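Long-range contacts in fructuronate-tagaturonate epimerase UxaE from Cohnella laeviribosi in complex with 1 glycerol (Cohnella laeviribosi, PDB 6IL9), which catalyses the interconversion of fructuronate and tagaturonate by epimerisation, as a zinc-binding enzyme built on a TIM barrel: residues F79-P84 and G150-Y155; H107-R112 and A475-I480. One frame throughout, in Å; residues are numbered along the deposited sequence.

Overall arrangement
Both contacts lie near the first strands of the eight-stranded parallel barrel, with centres about 17 Å apart: contact 1 at the end where the strands begin, contact 2 in the surrounding helical layer. Along the chain their segments alternate: 79-84, 107-112, 150-155, 475-480. Contact 1 pairs the loop after helix 69-78 with the loop entering strand 156-162; contact 2 packs helix 104-111, between strands 93-96 and 117-124, against the late helix 469-487. The two meet at Tyr-151, whose CB lies 3.5 Å from Val-108 CG1 and whose OH also reaches Val-111. Helix 104-111 therefore touches both a loop at the start of the third barrel strand and a helix from the far end of the sequence.

Contact 1 of 2, residues F79-P84 and G150-Y155; sequences FPFTVP and GYTEGY
The Phe-81 ring has a threonine methyl over each face: CG2 of Thr-152 sits over its centre, 4.0 Å from the centroid and 12° off the normal, a CH-pi contact, while CG2 of Thr-82 lies on the opposite face toward the rim. Placed obliquely to this ring, Tyr-151 O comes to 3.2 Å from Phe-81 CD1. The Tyr-155 ring carries CA of Pro-84 over one face, also CH-pi, and meets Thr-82 O at its edge. Tyr-155 CG stands between its backbone N and carbonyl carbon (chi1 74°), and the ring runs beside Pro-84, whose CG is 3.8 Å from Tyr-155 CE2. At the ring's tip, Tyr-155 OH donates to Thr-82 O at 2.7 Å, approaching from above the carbonyl plane. Two waters join the backbones: both donate to Phe-81 O; one also links Tyr-151 O with Gly-154 N, the other Val-83 O with Tyr-155 N. Two bonds grip Phe-79 O, from Thr-82 N and, at 2.6 Å, from Thr-82 OG1, which also bonds to Asn-76. Helix 135-149, which covers Tyr-155, ends at Gly-150 in a Schellman motif. The arrangement joins a short 3-10 turn to the alpha-to-beta loop leading into the third TIM-barrel strand.

Contact 2 of 2, residues H107-R112 and A475-I480; sequences HVQTVR and ALRSHI
The polar part of the contact is a hydrogen bond from Arg-477 to Gln-109: NH1 donates to OE1 at 2.7 Å with an N-H...O angle of 146°. OE1 lies in the guanidinium plane, at its edge, but the donor stands above the plane of the Gln-109 carbonyl, and the amide and guanidinium planes are turned 44° apart. Arg-477 CD passes 3.7 Å from Gln-109 CB, adding an aliphatic contact beside the polar one. The other end of the amide is also engaged: NE2 of Gln-109 donates to Glu-149 and Glu-473, which fixes the amide's orientation and leaves OE1 to accept from Arg-477. Glu-149 also forms a salt bridge with Arg-112, so the bond belongs to a small polar cluster at the partly exposed margin of the interface.

Close backbone approach centres on Thr-110, whose CA is 4.9 Å from that of Arg-477. Its OG1 lies 3.3 Å from Arg-477 CA, while the hydroxyl is hydrogen-bonded to Gly-106 O within its own helix.

On the buried side the contacts are van der Waals. Thr-110 CG2, anti to the backbone N, meets Ile-480 CG2 at 3.8 Å, the two side chains crossing at about a right angle. His-107 packs more loosely, presenting its ring edge to Ile-480 CG1, with Leu-476 CD2 4.3 Å from its NE2; that nitrogen is hydrogen-bonded to Asn-371 on helix 369-382. Leu-96 of the first barrel strand lies against both His-107 and Ile-480.

The axes of 107-111 and 475-480 approach to 8.4 Å and cross at -47°, a helix-helix interface on the outer layer of the TIM barrel, where helix 104-111, following the first barrel strand, packs against the C-terminal helix 469-487.

Contact 1 of 2, residues F79-P84 and G150-Y155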
ATOM      1  N   PHE A  79     -17.785   3.699  17.252  1.00 27.07           N
ATOM      2  CA  PHE A  79     -17.963   4.200  15.892  1.00 25.09           C
ATOM      3  C   PHE A  79     -17.473   3.133  14.924  1.00 23.64           C
ATOM      4  O   PHE A  79     -16.292   3.108  14.546  1.00 24.18           O
ATOM      5  CB  PHE A  79     -17.230   5.524  15.700  1.00 23.41           C
ATOM      6  CG  PHE A  79     -17.684   6.598  16.642  1.00 24.56           C
ATOM      7  CD1 PHE A  79     -18.873   7.269  16.417  1.00 25.01           C
ATOM      8  CD2 PHE A  79     -16.929   6.924  17.762  1.00 23.90           C
ATOM      9  CE1 PHE A  79     -19.299   8.261  17.283  1.00 28.34           C
ATOM     10  CE2 PHE A  79     -17.352   7.917  18.637  1.00 28.15           C
ATOM     11  CZ  PHE A  79     -18.542   8.584  18.393  1.00 28.48           C
ATOM     12  N   PRO A  80     -18.356   2.225  14.505  1.00 25.73           N
ATOM     13  CA  PRO A  80     -17.919   1.123  13.636  1.00 23.79           C
ATOM     14  C   PRO A  80     -17.263   1.570  12.334  1.00 22.22           C
ATOM     15  O   PRO A  80     -16.431   0.826  11.801  1.00 23.14           O
ATOM     16  CB  PRO A  80     -19.224   0.353  13.383  1.00 26.31           C
ATOM     17  CG  PRO A  80     -20.042   0.626  14.625  1.00 28.27           C
ATOM     18  CD  PRO A  80     -19.745   2.053  14.974  1.00 26.89           C
ATOM     19  N   PHE A  81     -17.597   2.752  11.803  1.00 21.39           N
ATOM     20  CA  PHE A  81     -16.961   3.167  10.553  1.00 20.16           C
ATOM     21  C   PHE A  81     -15.458   3.398  10.706  1.00 20.64           C
ATOM     22  O   PHE A  81     -14.762   3.487   9.687  1.00 19.04           O
ATOM     23  CB  PHE A  81     -17.635   4.423   9.982  1.00 23.70           C
ATOM     24  CG  PHE A  81     -17.286   5.696  10.708  1.00 21.24           C
ATOM     25  CD1 PHE A  81     -16.228   6.495  10.277  1.00 21.32           C
ATOM     26  CD2 PHE A  81     -18.021   6.102  11.809  1.00 22.09           C
ATOM     27  CE1 PHE A  81     -15.906   7.665  10.938  1.00 23.06           C
ATOM     28  CE2 PHE A  81     -17.700   7.273  12.485  1.00 24.33           C
ATOM     29  CZ  PHE A  81     -16.646   8.059  12.048  1.00 25.02           C
ATOM     30  N   THR A  82     -14.941   3.479  11.934  1.00 19.39           N
ATOM     31  CA  THR A  82     -13.502   3.605  12.164  1.00 19.29           C
ATOM     32  C   THR A  82     -12.778   2.265  12.203  1.00 18.45           C
ATOM     33  O   THR A  82     -11.556   2.245  12.400  1.00 20.53           O
ATOM     34  CB  THR A  82     -13.216   4.367  13.472  1.00 18.69           C
ATOM     35  OG1 THR A  82     -13.701   3.613  14.593  1.00 21.45           O
ATOM     36  CG2 THR A  82     -13.881   5.734  13.449  1.00 19.78           C
ATOM     37  N   VAL A  83     -13.489   1.160  12.021  1.00 21.51           N
ATOM     38  CA  VAL A  83     -12.917  -0.187  12.034  1.00 18.20           C
ATOM     39  C   VAL A  83     -12.696  -0.622  10.592  1.00 17.69           C
ATOM     40  O   VAL A  83     -13.618  -0.480   9.778  1.00 19.33           O
ATOM     41  CB  VAL A  83     -13.851  -1.179  12.750  1.00 20.28           C
ATOM     42  CG1 VAL A  83     -13.269  -2.588  12.717  1.00 19.62           C
ATOM     43  CG2 VAL A  83     -14.129  -0.707  14.176  1.00 20.06           C
ATOM     44  N   PRO A  84     -11.527  -1.149  10.232  1.00 17.78           N
ATOM     45  CA  PRO A  84     -11.314  -1.581   8.842  1.00 17.86           C
ATOM     46  C   PRO A  84     -12.322  -2.647   8.440  1.00 20.28           C
ATOM     47  O   PRO A  84     -12.748  -3.461   9.261  1.00 19.01           O
ATOM     48  CB  PRO A  84      -9.890  -2.147   8.850  1.00 17.85           C
ATOM     49  CG  PRO A  84      -9.245  -1.602  10.096  1.00 24.59           C
ATOM     50  CD  PRO A  84     -10.357  -1.423  11.086  1.00 19.23           C
ATOM     51  N   GLY A 150     -14.827  12.557   8.837  1.00 22.75           N
ATOM     52  CA  GLY A 150     -16.211  12.115   8.827  1.00 23.87           C
ATOM     53  C   GLY A 150     -16.528  11.232   7.643  1.00 24.26           C
ATOM     54  O   GLY A 150     -17.589  11.380   7.020  1.00 28.27           O
ATOM     55  N   TYR A 151     -15.611  10.339   7.295  1.00 21.06           N
ATOM     56  CA  TYR A 151     -15.756   9.462   6.136  1.00 19.29           C
ATOM     57  C   TYR A 151     -16.266   8.122   6.639  1.00 20.50           C
ATOM     58  O   TYR A 151     -15.514   7.343   7.227  1.00 20.13           O
ATOM     59  CB  TYR A 151     -14.424   9.315   5.415  1.00 20.65           C
ATOM     60  CG  TYR A 151     -14.462   8.430   4.187  1.00 19.05           C
ATOM     61  CD1 TYR A 151     -14.812   8.954   2.951  1.00 19.95           C
ATOM     62  CD2 TYR A 151     -14.094   7.091   4.261  1.00 20.49           C
ATOM     63  CE1 TYR A 151     -14.830   8.155   1.816  1.00 20.89           C
ATOM     64  CE2 TYR A 151     -14.105   6.276   3.128  1.00 19.29           C
ATOM     65  CZ  TYR A 151     -14.471   6.824   1.911  1.00 18.25           C
ATOM     66  OH  TYR A 151     -14.487   6.031   0.787  1.00 19.58           O
ATOM     67  N   THR A 152     -17.553   7.854   6.408  1.00 22.05           N
ATOM     68  CA  THR A 152     -18.209   6.683   6.971  1.00 23.46           C
ATOM     69  C   THR A 152     -18.401   5.562   5.964  1.00 22.91           C
ATOM     70  O   THR A 152     -18.997   4.538   6.310  1.00 26.67           O
ATOM     71  CB  THR A 152     -19.572   7.074   7.560  1.00 26.20           C
ATOM     72  OG1 THR A 152     -20.449   7.478   6.499  1.00 28.31           O
ATOM     73  CG2 THR A 152     -19.418   8.219   8.543  1.00 26.43           C
ATOM     74  N   GLU A 153     -17.908   5.723   4.734  1.00 22.05           N
ATOM     75  CA  GLU A 153     -18.133   4.740   3.680  1.00 22.70           C
ATOM     76  C   GLU A 153     -17.323   3.464   3.857  1.00 24.23           C
ATOM     77  O   GLU A 153     -17.622   2.470   3.191  1.00 25.82           O
ATOM     78  CB  GLU A 153     -17.812   5.349   2.313  1.00 24.74           C
ATOM     79  CG  GLU A 153     -18.899   6.259   1.774  1.00 31.58           C
ATOM     80  CD  GLU A 153     -19.050   7.525   2.577  1.00 37.73           C
ATOM     81  OE1 GLU A 153     -18.020   8.172   2.866  1.00 38.16           O
ATOM     82  OE2 GLU A 153     -20.199   7.878   2.926  1.00 43.06           O
ATOM     83  N   GLY A 154     -16.310   3.465   4.704  1.00 20.95           N
ATOM     84  CA  GLY A 154     -15.525   2.266   4.955  1.00 19.91           C
ATOM     85  C   GLY A 154     -14.133   2.345   4.353  1.00 19.81           C
ATOM     86  O   GLY A 154     -13.938   2.855   3.244  1.00 17.18           O
ATOM     87  N   TYR A 155     -13.156   1.820   5.084  1.00 16.77           N
ATOM     88  CA  TYR A 155     -11.784   1.743   4.604  1.00 17.37           C
ATOM     89  C   TYR A 155     -11.219   0.372   4.944  1.00 16.38           C
ATOM     90  O   TYR A 155     -11.684  -0.300   5.868  1.00 18.12           O
ATOM     91  CB  TYR A 155     -10.893   2.848   5.214  1.00 18.06           C
ATOM     92  CG  TYR A 155     -10.546   2.595   6.662  1.00 15.44           C
ATOM     93  CD1 TYR A 155     -11.401   3.006   7.677  1.00 17.69           C
ATOM     94  CD2 TYR A 155      -9.360   1.953   7.017  1.00 16.03           C
ATOM     95  CE1 TYR A 155     -11.093   2.760   9.006  1.00 15.61           C
ATOM     96  CE2 TYR A 155      -9.053   1.701   8.329  1.00 17.10           C
ATOM     97  CZ  TYR A 155      -9.923   2.107   9.319  1.00 15.49           C
ATOM     98  OH  TYR A 155      -9.598   1.851  10.630  1.00 16.25           O
TER
HETATM   99  O   HOH W   1     -15.029   4.689   7.047  1.00 19.84           O
HETATM  100  O   HOH W   2     -14.356   1.207   7.836  1.00 20.21           O

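Contact 2 of 2, residues H107-R112 and A475-I480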
ATOM      1  N   HIS A 107      -5.592  11.563   1.964  1.00 17.10           N
ATOM      2  CA  HIS A 107      -6.054  10.396   1.213  1.00 14.91           C
ATOM      3  C   HIS A 107      -7.569  10.290   1.228  1.00 17.91           C
ATOM      4  O   HIS A 107      -8.193  10.033   0.192  1.00 17.07           O
ATOM      5  CB  HIS A 107      -5.424   9.127   1.781  1.00 17.27           C
ATOM      6  CG  HIS A 107      -4.018   8.919   1.326  1.00 15.10           C
ATOM      7  ND1 HIS A 107      -3.120   8.128   2.005  1.00 15.46           N
ATOM      8  CD2 HIS A 107      -3.354   9.413   0.255  1.00 15.80           C
ATOM      9  CE1 HIS A 107      -1.964   8.132   1.362  1.00 15.40           C
ATOM     10  NE2 HIS A 107      -2.081   8.901   0.294  1.00 16.42           N
ATOM     11  N   VAL A 108      -8.173  10.477   2.401  1.00 15.41           N
ATOM     12  CA  VAL A 108      -9.628  10.454   2.512  1.00 16.45           C
ATOM     13  C   VAL A 108     -10.254  11.561   1.666  1.00 17.67           C
ATOM     14  O   VAL A 108     -11.240  11.337   0.950  1.00 18.23           O
ATOM     15  CB  VAL A 108     -10.048  10.574   3.986  1.00 16.28           C
ATOM     16  CG1 VAL A 108     -11.560  10.756   4.068  1.00 18.78           C
ATOM     17  CG2 VAL A 108      -9.593   9.344   4.766  1.00 18.74           C
ATOM     18  N   GLN A 109      -9.703  12.778   1.751  1.00 17.35           N
ATOM     19  CA  GLN A 109     -10.210  13.889   0.946  1.00 17.19           C
ATOM     20  C   GLN A 109     -10.186  13.572  -0.541  1.00 19.38           C
ATOM     21  O   GLN A 109     -11.048  14.052  -1.295  1.00 20.43           O
ATOM     22  CB  GLN A 109      -9.393  15.158   1.214  1.00 16.42           C
ATOM     23  CG  GLN A 109      -9.566  15.714   2.623  1.00 18.69           C
ATOM     24  CD  GLN A 109      -8.361  16.515   3.047  1.00 22.25           C
ATOM     25  OE1 GLN A 109      -7.513  16.850   2.221  1.00 21.79           O
ATOM     26  NE2 GLN A 109      -8.261  16.807   4.337  1.00 23.26           N
ATOM     27  N   THR A 110      -9.219  12.761  -0.976  1.00 17.52           N
ATOM     28  CA  THR A 110      -9.088  12.431  -2.391  1.00 18.92           C
ATOM     29  C   THR A 110     -10.148  11.434  -2.846  1.00 19.10           C
ATOM     30  O   THR A 110     -10.706  11.580  -3.937  1.00 17.78           O
ATOM     31  CB  THR A 110      -7.689  11.878  -2.669  1.00 18.26           C
ATOM     32  OG1 THR A 110      -6.709  12.832  -2.229  1.00 17.51           O
ATOM     33  CG2 THR A 110      -7.513  11.616  -4.175  1.00 15.50           C
ATOM     34  N   VAL A 111     -10.444  10.411  -2.042  1.00 16.33           N
ATOM     35  CA  VAL A 111     -11.418   9.416  -2.480  1.00 18.37           C
ATOM     36  C   VAL A 111     -12.853   9.817  -2.168  1.00 18.47           C
ATOM     37  O   VAL A 111     -13.780   9.200  -2.710  1.00 18.09           O
ATOM     38  CB  VAL A 111     -11.145   8.022  -1.875  1.00 17.66           C
ATOM     39  CG1 VAL A 111      -9.778   7.499  -2.335  1.00 16.71           C
ATOM     40  CG2 VAL A 111     -11.257   8.038  -0.344  1.00 18.92           C
ATOM     41  N   ARG A 112     -13.065  10.806  -1.301  1.00 18.48           N
ATOM     42  CA  ARG A 112     -14.413  11.301  -1.029  1.00 21.74           C
ATOM     43  C   ARG A 112     -15.098  11.696  -2.333  1.00 20.82           C
ATOM     44  O   ARG A 112     -14.533  12.425  -3.150  1.00 23.51           O
ATOM     45  CB  ARG A 112     -14.337  12.497  -0.067  1.00 22.87           C
ATOM     46  CG  ARG A 112     -15.663  13.201   0.211  1.00 26.32           C
ATOM     47  CD  ARG A 112     -15.413  14.554   0.894  1.00 31.47           C
ATOM     48  NE  ARG A 112     -14.788  14.400   2.203  1.00 33.64           N
ATOM     49  CZ  ARG A 112     -13.841  15.193   2.698  1.00 27.93           C
ATOM     50  NH1 ARG A 112     -13.372  16.225   2.000  1.00 31.37           N
ATOM     51  NH2 ARG A 112     -13.354  14.949   3.903  1.00 32.80           N
ATOM     52  N   ALA A 475      -1.491  18.794  -1.916  1.00 17.11           N
ATOM     53  CA  ALA A 475      -0.622  18.050  -2.817  1.00 19.23           C
ATOM     54  C   ALA A 475      -1.114  16.618  -3.000  1.00 18.04           C
ATOM     55  O   ALA A 475      -1.098  16.091  -4.119  1.00 18.99           O
ATOM     56  CB  ALA A 475       0.808  18.069  -2.292  1.00 21.21           C
ATOM     57  N   LEU A 476      -1.552  15.966  -1.915  1.00 16.18           N
ATOM     58  CA  LEU A 476      -2.071  14.609  -2.060  1.00 15.76           C
ATOM     59  C   LEU A 476      -3.338  14.594  -2.904  1.00 16.56           C
ATOM     60  O   LEU A 476      -3.491  13.740  -3.788  1.00 16.14           O
ATOM     61  CB  LEU A 476      -2.333  13.994  -0.684  1.00 15.24           C
ATOM     62  CG  LEU A 476      -1.087  13.741   0.162  1.00 16.94           C
ATOM     63  CD1 LEU A 476      -1.517  13.363   1.558  1.00 20.56           C
ATOM     64  CD2 LEU A 476      -0.186  12.653  -0.455  1.00 18.41           C
ATOM     65  N   ARG A 477      -4.259  15.536  -2.652  1.00 17.61           N
ATOM     66  CA  ARG A 477      -5.480  15.603  -3.449  1.00 15.57           C
ATOM     67  C   ARG A 477      -5.154  15.729  -4.927  1.00 18.44           C
ATOM     68  O   ARG A 477      -5.752  15.043  -5.769  1.00 18.84           O
ATOM     69  CB  ARG A 477      -6.344  16.777  -2.991  1.00 17.02           C
ATOM     70  CG  ARG A 477      -6.934  16.542  -1.611  1.00 17.44           C
ATOM     71  CD  ARG A 477      -8.027  17.564  -1.292  1.00 19.04           C
ATOM     72  NE  ARG A 477      -7.546  18.940  -1.410  1.00 22.71           N
ATOM     73  CZ  ARG A 477      -7.094  19.671  -0.394  1.00 22.53           C
ATOM     74  NH1 ARG A 477      -7.041  19.164   0.828  1.00 21.73           N
ATOM     75  NH2 ARG A 477      -6.695  20.922  -0.597  1.00 25.48           N
ATOM     76  N   SER A 478      -4.174  16.568  -5.258  1.00 17.61           N
ATOM     77  CA  SER A 478      -3.837  16.792  -6.658  1.00 16.78           C
ATOM     78  C   SER A 478      -3.147  15.575  -7.256  1.00 15.48           C
ATOM     79  O   SER A 478      -3.465  15.142  -8.373  1.00 17.62           O
ATOM     80  CB  SER A 478      -2.937  18.026  -6.772  1.00 21.53           C
ATOM     81  OG  SER A 478      -2.453  18.171  -8.094  1.00 27.75           O
ATOM     82  N   HIS A 479      -2.192  15.017  -6.525  1.00 16.70           N
ATOM     83  CA  HIS A 479      -1.344  13.955  -7.043  1.00 16.48           C
ATOM     84  C   HIS A 479      -2.085  12.621  -7.102  1.00 16.47           C
ATOM     85  O   HIS A 479      -2.088  11.952  -8.137  1.00 15.90           O
ATOM     86  CB  HIS A 479      -0.096  13.852  -6.167  1.00 19.25           C
ATOM     87  CG  HIS A 479       0.907  12.861  -6.650  1.00 20.57           C
ATOM     88  ND1 HIS A 479       1.600  13.014  -7.832  1.00 23.07           N
ATOM     89  CD2 HIS A 479       1.349  11.706  -6.099  1.00 23.53           C
ATOM     90  CE1 HIS A 479       2.416  11.988  -7.995  1.00 19.44           C
ATOM     91  NE2 HIS A 479       2.286  11.185  -6.956  1.00 23.45           N
ATOM     92  N   ILE A 480      -2.696  12.203  -5.992  1.00 14.25           N
ATOM     93  CA  ILE A 480      -3.500  10.979  -6.049  1.00 14.51           C
ATOM     94  C   ILE A 480      -4.744  11.194  -6.909  1.00 15.69           C
ATOM     95  O   ILE A 480      -5.210  10.265  -7.588  1.00 16.66           O
ATOM     96  CB  ILE A 480      -3.842  10.507  -4.620  1.00 14.82           C
ATOM     97  CG1 ILE A 480      -2.548  10.293  -3.835  1.00 17.72           C
ATOM     98  CG2 ILE A 480      -4.669   9.200  -4.630  1.00 15.29           C
ATOM     99  CD1 ILE A 480      -1.602   9.294  -4.471  1.00 20.96           C
TER